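Local structure of aldo-keto reductase AKR2E4 (Bombyx mori, 3WCZ) at residues Y206-F211 against H292-D296; I178-N184 against I201-S207; I16-G22 against L254-S260. The protein reduces 3-dehydroecdysone in an NADP-dependent reaction, with lower activity on phenylglyoxal and isatin, and may take part in regulating moulting of the silkworm. All coordinates share one frame; numbering follows the deposited sequence.

Interaction 1 (Y206-F211 against H292-D296). With NAP (NADP nicotinamide-adenine-dinucleotide phosphate), chain B; EDO (1,2-ethanediol), chain F.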
# COMPACT_ATOMS: atom_id res chain seq x y z
N TYR A 206 1.49 4.45 0.52
CA TYR A 206 1.26 4.08 1.90
C TYR A 206 1.43 5.27 2.86
O TYR A 206 1.97 6.30 2.49
CB TYR A 206 2.08 2.86 2.29
CG TYR A 206 3.56 2.97 2.54
CD1 TYR A 206 4.08 3.66 3.62
CD2 TYR A 206 4.44 2.24 1.75
CE1 TYR A 206 5.44 3.65 3.90
CE2 TYR A 206 5.79 2.24 2.01
CZ TYR A 206 6.28 2.91 3.10
OH TYR A 206 7.61 2.91 3.42
N SER A 207 0.92 5.07 4.08
CA SER A 207 0.81 6.11 5.10
C SER A 207 0.33 7.42 4.49
O SER A 207 0.95 8.46 4.66
CB SER A 207 2.14 6.29 5.86
OG SER A 207 2.56 5.10 6.51
N PRO A 208 -0.78 7.36 3.76
CA PRO A 208 -1.25 8.52 3.00
C PRO A 208 -1.64 9.73 3.85
O PRO A 208 -1.65 10.85 3.32
CB PRO A 208 -2.48 7.99 2.27
CG PRO A 208 -2.99 6.91 3.14
CD PRO A 208 -1.73 6.24 3.66
N PHE A 209 -1.95 9.54 5.14
CA PHE A 209 -2.31 10.67 5.98
C PHE A 209 -1.10 11.36 6.59
O PHE A 209 -1.25 12.42 7.24
CB PHE A 209 -3.32 10.26 7.05
CG PHE A 209 -4.64 9.80 6.48
CD1 PHE A 209 -5.41 10.65 5.70
CD2 PHE A 209 -5.09 8.52 6.70
CE1 PHE A 209 -6.63 10.20 5.20
CE2 PHE A 209 -6.29 8.09 6.24
CZ PHE A 209 -7.06 8.92 5.48
N GLY A 210 0.10 10.83 6.39
CA GLY A 210 1.30 11.51 6.85
C GLY A 210 1.24 11.79 8.34
O GLY A 210 0.75 10.98 9.11
N PHE A 211 1.72 12.95 8.74
CA PHE A 211 1.68 13.36 10.14
C PHE A 211 0.46 14.23 10.43
O PHE A 211 0.39 14.86 11.50
CB PHE A 211 2.98 14.10 10.54
CG PHE A 211 4.19 13.23 10.56
CD1 PHE A 211 4.49 12.48 11.69
CD2 PHE A 211 5.06 13.16 9.48
CE1 PHE A 211 5.61 11.67 11.73
CE2 PHE A 211 6.19 12.35 9.51
CZ PHE A 211 6.46 11.63 10.64
N HIS A 292 10.30 13.78 5.03
CA HIS A 292 10.29 13.29 6.39
C HIS A 292 9.35 12.10 6.42
O HIS A 292 8.14 12.25 6.27
CB HIS A 292 9.81 14.40 7.33
CG HIS A 292 9.81 14.05 8.78
ND1 HIS A 292 9.89 15.02 9.76
CD2 HIS A 292 9.76 12.86 9.44
CE1 HIS A 292 9.88 14.45 10.95
NE2 HIS A 292 9.80 13.14 10.79
N ARG A 293 9.92 10.92 6.62
CA ARG A 293 9.17 9.68 6.55
C ARG A 293 8.44 9.36 7.83
O ARG A 293 9.01 9.43 8.92
CB ARG A 293 10.08 8.51 6.17
CG ARG A 293 10.75 8.66 4.83
CD ARG A 293 11.86 7.62 4.67
NE ARG A 293 12.60 7.77 3.42
CZ ARG A 293 12.20 7.28 2.26
NH1 ARG A 293 11.08 6.60 2.14
NH2 ARG A 293 12.95 7.50 1.19
N VAL A 294 7.17 9.01 7.72
CA VAL A 294 6.43 8.36 8.78
C VAL A 294 7.06 7.02 9.15
O VAL A 294 7.16 6.68 10.32
CB VAL A 294 4.95 8.13 8.37
CG1 VAL A 294 4.22 7.27 9.39
CG2 VAL A 294 4.24 9.46 8.23
N ILE A 295 7.46 6.26 8.14
CA ILE A 295 8.03 4.92 8.36
C ILE A 295 9.55 5.02 8.33
O ILE A 295 10.16 5.20 7.29
CB ILE A 295 7.47 3.88 7.33
CG1 ILE A 295 5.94 3.80 7.43
CG2 ILE A 295 8.12 2.52 7.50
CD1 ILE A 295 5.38 3.33 8.77
N ASP A 296 10.12 4.92 9.52
CA ASP A 296 11.55 5.08 9.74
C ASP A 296 12.17 3.69 9.90
O ASP A 296 11.88 2.97 10.86
CB ASP A 296 11.72 5.96 10.98
CG ASP A 296 13.16 6.13 11.41
OD1 ASP A 296 14.07 5.69 10.70
OD2 ASP A 296 13.38 6.73 12.49
PA NAP B . -2.61 5.87 7.47
O1A NAP B . -3.66 5.29 6.61
O2A NAP B . -1.57 6.75 6.98
O5B NAP B . -3.18 6.51 8.78
C5B NAP B . -4.10 5.82 9.58
C4B NAP B . -4.62 6.64 10.75
O4B NAP B . -5.49 7.67 10.27
C3B NAP B . -5.36 5.89 11.79
O3B NAP B . -5.01 6.45 13.04
C2B NAP B . -6.75 6.13 11.45
O2B NAP B . -7.65 6.01 12.53
C1B NAP B . -6.74 7.54 10.92
N9A NAP B . -7.74 7.88 9.93
C8A NAP B . -8.14 7.09 8.91
N7A NAP B . -8.98 7.73 8.11
C5A NAP B . -9.15 8.99 8.62
C6A NAP B . -9.91 10.09 8.22
N6A NAP B . -10.76 10.10 7.11
N1A NAP B . -9.83 11.19 9.00
C2A NAP B . -9.04 11.22 10.07
N3A NAP B . -8.29 10.18 10.48
C4A NAP B . -8.34 9.07 9.74
O3 NAP B . -1.89 4.60 8.18
PN NAP B . -0.71 3.58 7.91
O1N NAP B . -1.15 2.31 8.55
O2N NAP B . 0.56 4.22 8.35
O5D NAP B . -0.60 3.39 6.34
C5D NAP B . -1.66 2.87 5.60
C4D NAP B . -1.45 1.45 5.06
O4D NAP B . -0.38 1.41 4.13
C3D NAP B . -1.06 0.43 6.08
O3D NAP B . -2.12 0.09 6.94
C2D NAP B . -0.55 -0.63 5.25
O2D NAP B . -1.59 -1.32 4.61
C1D NAP B . 0.28 0.14 4.25
N1N NAP B . 1.70 0.39 4.56
C2N NAP B . 2.66 -0.27 3.88
C3N NAP B . 3.98 -0.03 4.15
C7N NAP B . 4.97 -0.76 3.32
O7N NAP B . 4.70 -1.23 2.19
N7N NAP B . 6.24 -0.77 3.79
C4N NAP B . 4.37 0.84 5.18
C5N NAP B . 3.36 1.54 5.87
C6N NAP B . 2.05 1.28 5.52
P2B NAP B . -8.93 5.04 12.48
O1X NAP B . -9.53 5.18 13.89
O2X NAP B . -9.85 5.56 11.46
O3X NAP B . -8.42 3.65 12.19
C1 EDO F . 11.64 4.85 -1.69
O1 EDO F . 11.43 6.03 -0.88
C2 EDO F . 12.17 3.74 -0.84
O2 EDO F . 11.35 3.53 0.31
O HOH W 1 8.81 4.66 0.94

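Interaction 2 (I178-N184 against I201-S207). With NAP (NADP nicotinamide-adenine-dinucleotide phosphate), chain B.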
# COMPACT_ATOMS: atom_id res chain seq x y z
N ILE A 178 3.77 -2.47 -9.89
CA ILE A 178 3.59 -1.49 -8.83
C ILE A 178 4.86 -1.38 -8.01
O ILE A 178 5.54 -2.36 -7.79
CB ILE A 178 2.41 -1.91 -7.92
CG1 ILE A 178 1.12 -1.39 -8.57
CG2 ILE A 178 2.56 -1.37 -6.45
CD1 ILE A 178 -0.13 -2.02 -8.08
N ASN A 179 5.13 -0.16 -7.54
CA ASN A 179 6.05 0.12 -6.45
C ASN A 179 5.22 0.78 -5.36
O ASN A 179 4.65 1.87 -5.59
CB ASN A 179 7.23 0.99 -6.91
CG ASN A 179 8.32 1.17 -5.84
OD1 ASN A 179 8.42 0.39 -4.90
ND2 ASN A 179 9.19 2.15 -6.05
N GLN A 180 5.13 0.13 -4.20
CA GLN A 180 4.38 0.68 -3.08
C GLN A 180 5.33 1.42 -2.15
O GLN A 180 6.25 0.83 -1.57
CB GLN A 180 3.62 -0.44 -2.34
CG GLN A 180 2.89 0.06 -1.10
CD GLN A 180 2.03 -0.93 -0.34
OE1 GLN A 180 2.08 -0.95 0.91
NE2 GLN A 180 1.23 -1.73 -1.02
N ILE A 181 5.13 2.73 -2.05
CA ILE A 181 6.06 3.60 -1.33
C ILE A 181 5.27 4.63 -0.51
O ILE A 181 4.05 4.82 -0.72
CB ILE A 181 7.04 4.32 -2.30
CG1 ILE A 181 6.27 5.08 -3.36
CG2 ILE A 181 7.96 3.28 -2.92
CD1 ILE A 181 7.15 5.99 -4.25
N GLU A 182 5.95 5.29 0.42
CA GLU A 182 5.31 6.29 1.26
C GLU A 182 5.07 7.58 0.50
O GLU A 182 6.03 8.18 0.02
CB GLU A 182 6.18 6.58 2.48
CG GLU A 182 5.49 7.51 3.42
CD GLU A 182 6.26 7.84 4.67
OE1 GLU A 182 7.06 7.03 5.16
OE2 GLU A 182 6.00 8.93 5.22
N VAL A 183 3.82 8.02 0.41
CA VAL A 183 3.51 9.30 -0.21
C VAL A 183 2.45 10.02 0.60
O VAL A 183 1.36 9.48 0.85
CB VAL A 183 3.07 9.20 -1.70
CG1 VAL A 183 3.12 10.58 -2.33
CG2 VAL A 183 3.95 8.22 -2.47
N ASN A 184 2.78 11.24 1.00
CA ASN A 184 1.91 12.08 1.82
C ASN A 184 2.50 13.49 1.78
O ASN A 184 3.53 13.71 1.13
CB ASN A 184 1.78 11.51 3.24
CG ASN A 184 3.13 11.27 3.88
OD1 ASN A 184 3.99 12.17 3.88
ND2 ASN A 184 3.36 10.05 4.37
N ILE A 201 5.21 1.79 -14.31
CA ILE A 201 5.05 1.17 -13.01
C ILE A 201 4.17 2.09 -12.16
O ILE A 201 4.55 3.22 -11.87
CB ILE A 201 6.43 0.96 -12.36
CG1 ILE A 201 7.32 0.06 -13.22
CG2 ILE A 201 6.29 0.41 -10.94
CD1 ILE A 201 8.77 0.02 -12.76
N ALA A 202 2.99 1.60 -11.81
CA ALA A 202 2.07 2.38 -10.98
C ALA A 202 2.57 2.43 -9.54
O ALA A 202 3.36 1.58 -9.10
CB ALA A 202 0.66 1.81 -11.05
N VAL A 203 2.12 3.44 -8.80
CA VAL A 203 2.54 3.64 -7.43
C VAL A 203 1.37 3.52 -6.47
O VAL A 203 0.35 4.20 -6.64
CB VAL A 203 3.23 4.99 -7.28
CG1 VAL A 203 3.52 5.27 -5.81
CG2 VAL A 203 4.49 5.00 -8.14
N MET A 204 1.53 2.67 -5.46
CA MET A 204 0.63 2.64 -4.31
C MET A 204 1.27 3.51 -3.24
O MET A 204 2.47 3.41 -3.00
CB MET A 204 0.41 1.21 -3.79
CG MET A 204 -0.42 0.34 -4.70
SD MET A 204 -0.60 -1.38 -4.12
CE MET A 204 -1.76 -1.15 -2.76
N ALA A 205 0.47 4.41 -2.65
CA ALA A 205 0.92 5.36 -1.64
C ALA A 205 0.51 4.92 -0.25
O ALA A 205 -0.69 4.97 0.14
CB ALA A 205 0.31 6.75 -1.94
N TYR A 206 1.49 4.45 0.52
CA TYR A 206 1.26 4.08 1.90
C TYR A 206 1.43 5.27 2.86
O TYR A 206 1.97 6.30 2.49
CB TYR A 206 2.08 2.86 2.29
CG TYR A 206 3.56 2.97 2.54
CD1 TYR A 206 4.08 3.66 3.62
CD2 TYR A 206 4.44 2.24 1.75
CE1 TYR A 206 5.44 3.65 3.90
CE2 TYR A 206 5.79 2.24 2.01
CZ TYR A 206 6.28 2.91 3.10
OH TYR A 206 7.61 2.91 3.42
N SER A 207 0.92 5.07 4.08
CA SER A 207 0.81 6.11 5.10
C SER A 207 0.33 7.42 4.49
O SER A 207 0.95 8.46 4.66
CB SER A 207 2.14 6.29 5.86
OG SER A 207 2.56 5.10 6.51
PA NAP B . -2.61 5.87 7.47
O1A NAP B . -3.66 5.29 6.61
O2A NAP B . -1.57 6.75 6.98
O5B NAP B . -3.18 6.51 8.78
C5B NAP B . -4.10 5.82 9.58
C4B NAP B . -4.62 6.64 10.75
O4B NAP B . -5.49 7.67 10.27
C3B NAP B . -5.36 5.89 11.79
O3B NAP B . -5.01 6.45 13.04
C2B NAP B . -6.75 6.13 11.45
O2B NAP B . -7.65 6.01 12.53
C1B NAP B . -6.74 7.54 10.92
N9A NAP B . -7.74 7.88 9.93
C8A NAP B . -8.14 7.09 8.91
N7A NAP B . -8.98 7.73 8.11
C5A NAP B . -9.15 8.99 8.62
C6A NAP B . -9.91 10.09 8.22
N6A NAP B . -10.76 10.10 7.11
N1A NAP B . -9.83 11.19 9.00
C2A NAP B . -9.04 11.22 10.07
N3A NAP B . -8.29 10.18 10.48
C4A NAP B . -8.34 9.07 9.74
O3 NAP B . -1.89 4.60 8.18
PN NAP B . -0.71 3.58 7.91
O1N NAP B . -1.15 2.31 8.55
O2N NAP B . 0.56 4.22 8.35
O5D NAP B . -0.60 3.39 6.34
C5D NAP B . -1.66 2.87 5.60
C4D NAP B . -1.45 1.45 5.06
O4D NAP B . -0.38 1.41 4.13
C3D NAP B . -1.06 0.43 6.08
O3D NAP B . -2.12 0.09 6.94
C2D NAP B . -0.55 -0.63 5.25
O2D NAP B . -1.59 -1.32 4.61
C1D NAP B . 0.28 0.14 4.25
N1N NAP B . 1.70 0.39 4.56
C2N NAP B . 2.66 -0.27 3.88
C3N NAP B . 3.98 -0.03 4.15
C7N NAP B . 4.97 -0.76 3.32
O7N NAP B . 4.70 -1.23 2.19
N7N NAP B . 6.24 -0.77 3.79
C4N NAP B . 4.37 0.84 5.18
C5N NAP B . 3.36 1.54 5.87
C6N NAP B . 2.05 1.28 5.52
P2B NAP B . -8.93 5.04 12.48
O1X NAP B . -9.53 5.18 13.89
O2X NAP B . -9.85 5.56 11.46
O3X NAP B . -8.42 3.65 12.19
O HOH W 1 8.81 4.66 0.94

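Interaction 3 (I16-G22 against L254-S260). With NAP (NADP nicotinamide-adenine-dinucleotide phosphate), chain B.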
# COMPACT_ATOMS: atom_id res chain seq x y z
N ILE A 16 -6.73 -2.85 -11.25
CA ILE A 16 -6.59 -2.73 -9.81
C ILE A 16 -7.42 -1.55 -9.33
O ILE A 16 -7.32 -0.43 -9.88
CB ILE A 16 -5.12 -2.56 -9.46
CG1 ILE A 16 -4.89 -2.62 -7.96
CG2 ILE A 16 -4.55 -1.29 -10.06
CD1 ILE A 16 -3.41 -2.74 -7.60
N PRO A 17 -8.25 -1.77 -8.30
CA PRO A 17 -9.00 -0.63 -7.76
C PRO A 17 -8.07 0.37 -7.14
O PRO A 17 -7.13 -0.03 -6.45
CB PRO A 17 -9.90 -1.27 -6.69
CG PRO A 17 -9.94 -2.75 -7.06
CD PRO A 17 -8.60 -3.04 -7.66
N ILE A 18 -8.32 1.65 -7.34
CA ILE A 18 -7.36 2.68 -7.00
C ILE A 18 -7.44 3.22 -5.56
O ILE A 18 -6.72 4.14 -5.22
CB ILE A 18 -7.37 3.84 -8.02
CG1 ILE A 18 -8.67 4.61 -7.92
CG2 ILE A 18 -7.15 3.25 -9.42
CD1 ILE A 18 -8.77 5.64 -9.02
N VAL A 19 -8.30 2.64 -4.73
CA VAL A 19 -8.23 2.84 -3.28
C VAL A 19 -8.12 1.46 -2.63
O VAL A 19 -8.89 0.58 -2.97
CB VAL A 19 -9.46 3.58 -2.72
CG1 VAL A 19 -9.33 3.75 -1.24
CG2 VAL A 19 -9.65 4.94 -3.43
N ALA A 20 -7.17 1.29 -1.72
CA ALA A 20 -7.02 0.06 -0.95
C ALA A 20 -7.20 0.32 0.52
O ALA A 20 -6.72 1.33 1.04
CB ALA A 20 -5.64 -0.55 -1.20
N LEU A 21 -7.87 -0.60 1.20
CA LEU A 21 -7.91 -0.57 2.66
C LEU A 21 -6.57 -1.00 3.24
O LEU A 21 -6.10 -2.10 2.94
CB LEU A 21 -9.01 -1.46 3.20
CG LEU A 21 -9.09 -1.49 4.74
CD1 LEU A 21 -9.65 -0.17 5.29
CD2 LEU A 21 -9.90 -2.64 5.25
N GLY A 22 -5.96 -0.17 4.06
CA GLY A 22 -4.78 -0.58 4.78
C GLY A 22 -5.08 -1.42 6.00
O GLY A 22 -6.03 -1.13 6.74
N LEU A 254 -1.87 8.14 -8.13
CA LEU A 254 -1.44 7.13 -7.15
C LEU A 254 -2.65 6.37 -6.61
O LEU A 254 -3.80 6.82 -6.74
CB LEU A 254 -0.70 7.82 -6.00
CG LEU A 254 0.33 8.86 -6.43
CD1 LEU A 254 0.99 9.49 -5.22
CD2 LEU A 254 1.36 8.25 -7.35
N ILE A 255 -2.36 5.22 -6.02
CA ILE A 255 -3.33 4.34 -5.38
C ILE A 255 -3.12 4.46 -3.87
O ILE A 255 -2.23 3.82 -3.32
CB ILE A 255 -3.12 2.89 -5.84
CG1 ILE A 255 -3.33 2.79 -7.36
CG2 ILE A 255 -4.01 1.94 -5.06
CD1 ILE A 255 -2.70 1.51 -7.97
N PRO A 256 -3.90 5.33 -3.19
CA PRO A 256 -3.70 5.47 -1.75
C PRO A 256 -4.22 4.26 -0.97
O PRO A 256 -5.13 3.55 -1.43
CB PRO A 256 -4.52 6.72 -1.41
CG PRO A 256 -5.59 6.72 -2.45
CD PRO A 256 -4.95 6.24 -3.70
N ILE A 257 -3.57 4.02 0.17
CA ILE A 257 -3.90 2.91 1.03
C ILE A 257 -4.35 3.40 2.42
O ILE A 257 -3.66 3.17 3.42
CB ILE A 257 -2.70 1.95 1.22
CG1 ILE A 257 -1.96 1.69 -0.10
CG2 ILE A 257 -3.16 0.63 1.83
CD1 ILE A 257 -0.65 0.95 0.13
N PRO A 258 -5.49 4.07 2.50
CA PRO A 258 -5.92 4.56 3.82
C PRO A 258 -6.26 3.42 4.77
O PRO A 258 -7.09 2.55 4.45
CB PRO A 258 -7.17 5.39 3.48
CG PRO A 258 -7.70 4.80 2.25
CD PRO A 258 -6.47 4.42 1.46
N LYS A 259 -5.64 3.42 5.95
CA LYS A 259 -6.00 2.49 7.02
C LYS A 259 -7.08 3.13 7.90
O LYS A 259 -6.97 4.28 8.34
CB LYS A 259 -4.80 2.13 7.89
CG LYS A 259 -5.14 1.31 9.13
CD LYS A 259 -5.47 2.17 10.35
CE LYS A 259 -5.76 1.34 11.57
NZ LYS A 259 -6.10 2.23 12.76
N SER A 260 -8.13 2.37 8.15
CA SER A 260 -9.08 2.75 9.19
C SER A 260 -9.70 1.49 9.73
O SER A 260 -9.86 0.50 9.02
CB SER A 260 -10.17 3.66 8.64
OG SER A 260 -11.09 4.06 9.67
PA NAP B . -2.61 5.87 7.47
O1A NAP B . -3.66 5.29 6.61
O2A NAP B . -1.57 6.75 6.98
O5B NAP B . -3.18 6.51 8.78
C5B NAP B . -4.10 5.82 9.58
C4B NAP B . -4.62 6.64 10.75
O4B NAP B . -5.49 7.67 10.27
C3B NAP B . -5.36 5.89 11.79
O3B NAP B . -5.01 6.45 13.04
C2B NAP B . -6.75 6.13 11.45
O2B NAP B . -7.65 6.01 12.53
C1B NAP B . -6.74 7.54 10.92
N9A NAP B . -7.74 7.88 9.93
C8A NAP B . -8.14 7.09 8.91
N7A NAP B . -8.98 7.73 8.11
C5A NAP B . -9.15 8.99 8.62
C6A NAP B . -9.91 10.09 8.22
N6A NAP B . -10.76 10.10 7.11
N1A NAP B . -9.83 11.19 9.00
C2A NAP B . -9.04 11.22 10.07
N3A NAP B . -8.29 10.18 10.48
C4A NAP B . -8.34 9.07 9.74
O3 NAP B . -1.89 4.60 8.18
PN NAP B . -0.71 3.58 7.91
O1N NAP B . -1.15 2.31 8.55
O2N NAP B . 0.56 4.22 8.35
O5D NAP B . -0.60 3.39 6.34
C5D NAP B . -1.66 2.87 5.60
C4D NAP B . -1.45 1.45 5.06
O4D NAP B . -0.38 1.41 4.13
C3D NAP B . -1.06 0.43 6.08
O3D NAP B . -2.12 0.09 6.94
C2D NAP B . -0.55 -0.63 5.25
O2D NAP B . -1.59 -1.32 4.61
C1D NAP B . 0.28 0.14 4.25
N1N NAP B . 1.70 0.39 4.56
C2N NAP B . 2.66 -0.27 3.88
C3N NAP B . 3.98 -0.03 4.15
C7N NAP B . 4.97 -0.76 3.32
O7N NAP B . 4.70 -1.23 2.19
N7N NAP B . 6.24 -0.77 3.79
C4N NAP B . 4.37 0.84 5.18
C5N NAP B . 3.36 1.54 5.87
C6N NAP B . 2.05 1.28 5.52
P2B NAP B . -8.93 5.04 12.48
O1X NAP B . -9.53 5.18 13.89
O2X NAP B . -9.85 5.56 11.46
O3X NAP B . -8.42 3.65 12.19
O HOH W 2 -7.65 -1.62 9.02

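Interaction 1 (Y206-F211 against H292-D296)
Phe211, Val294 and Ile295 carry the contact in which the C-terminal tail of this (beta/alpha)8 barrel, the TIM-barrel fold of aldo-keto reductases, meets the loop after barrel strand 202-206. Val294 CG2 sits over one face of the Phe211 ring, displaced toward the rim and 4.0 Å from the ring centroid, a CH-pi contact. The same methyl comes within 3.8 Å of Gly210 C; with CG1 anti to the backbone N (chi1 171°), the other branch is directed at Ser207. At its far end Phe211 turns the CE2-CZ edge to the face of the His292 imidazole, a T-shaped pair with centroids 4.8 Å apart and planes at 61°. Ile295 joins tail and cofactor: its CG1 meets Tyr206 CE1 obliquely at 3.6 Å, and its CD1 lies 4.0 Å from NADP C5N. Tyr206 in turn offers a ring face to the nicotinamide, whose C4N stands 3.1 Å above the plane of the Tyr206 ring and over its centre, while Tyr206 OH bonds to Asn159. No hydrogen bond joins the two segments directly; Glu182 holds the tail by accepting from the backbone N of both Val294 and Ile295. Ser207 opens a type I turn closed by Gly210 N, and from there its OG donates to NADP pyrophosphate oxygen O2N at 2.9 Å.

Interaction 2 (I178-N184 against I201-S207)
Four backbone bonds between Asn179, Ile181 and residues 202-206 make strands 178-182 and 202-206 parallel neighbours in the TIM barrel, the two strands of a beta-alpha-beta unit with helix 190-198 between them. Asn179 N donates to Ala202 O at 2.9 Å and Ile181 N to Met204 O, while Asn179 O takes Met204 N and Ile181 O takes Tyr206 N. A longer bond, Val183 N to Tyr206 O at 3.3 Å, carries the ladder past the end of the first strand. Gln180 turns its backbone the other way, its O accepting from Ser158 OG; Glu182 N donates to a water that also meets Tyr206 OH. The Ile181-Glu182 peptide lies over the Tyr206 ring face remote from the nicotinamide, with Glu182 N 3.4 Å above the plane of the ring. Extended from an anti chi1 (176°), Gln180 reaches Asp53 with NE2 and gives Met204 SD only a weak bond of 3.6 Å. Apolar contacts line the same face of the sheet at Ile178 CG2 and Met204 CG, and the face of Val203 and Ala205, where Ile181 CG1 meets Val203 CG1 at 3.7 Å; beyond the strand Val183 CB touches Ala205 CB. Val183 O is buried here without a polar partner. The carboxylate of Glu182, which serves the tail at Val294 and Ile295, is steadied by Asn184: ND2 reaches Glu182 OE2 on its anti side at 3.0 Å and Ser207 O at 2.9 Å, both partners lying near its amide plane.

Interaction 3 (I16-G22 against L254-S260)
Ala20 N and Gly22 N donate to Pro256 O and Pro258 O, joining the first and last strands of the TIM barrel and the residues next to them, and so closing the ring. Both bonds are nearly straight at the hydrogen, Ala20 N meeting Pro256 O almost end-on (161°) at 3.1 Å, and Gly22 N standing 3.0 Å from Pro258 O, well above the carbonyl plane. Pro258 has no N-H to give Ala20 O, which is met here by carbon: Pro258 CD at 3.1 Å and Ile257 CA in a CA-H...O contact at 3.2 Å. Ile18 O receives Ile255 CA in the same way. A water bridges Gly22 O and Ser260 O.

Among the apolar contacts, Ile16 CG2 touches Ile255 CD1 at 4.0 Å, and Val19 CG1 meets the Pro258 ring. Ile257 CG2 rests on Gly22 CA. With no side chain on Gly22 the nicotinamide ribose lies close, NADP O2D 3.3 Å from Gly22 CA.

Polar bonds grip the cofactor. Lys259 N donates to pyrophosphate oxygen O1A, and its chain, bent at chi2 (-89°), carries NZ to 2.8 Å from O3X of the 2'-phosphate; NZ also bonds Thr27. Ser260 OG holds O2X at 2.6 Å. With an alanine at Lys259, O3X is likely to lose this cationic partner and the grip on the 2'-phosphate to weaken.

Leu21 pairs with strand 51-53 and Ile255 with Val203 of strand 202-206, while helix 241-251 packs on Pro256 and Pro258 and helix 263-270 on Ser260.

Overall arrangement
Interactions 2 and 3 lie in the buried barrel wall and are consecutive in its sheet: strand 202-206 of interaction 2 is bonded to strand 255-256 of interaction 3 through Ala205 N and Val203 O. Interaction 2 has a nearly regular parallel ladder, whereas prolines thin out that of interaction 3, which joins the chain's first and last barrel strands. Interaction 1 is only partly buried and made almost wholly by loops; its segments touch through aromatic and aliphatic groups, yet Glu182 of interaction 2 fastens its tail. All three touch NADP: interactions 1 and 2 share Tyr206 and Ser207 beside the nicotinamide and pyrophosphate, and interaction 3 reaches on to the 2'-phosphate.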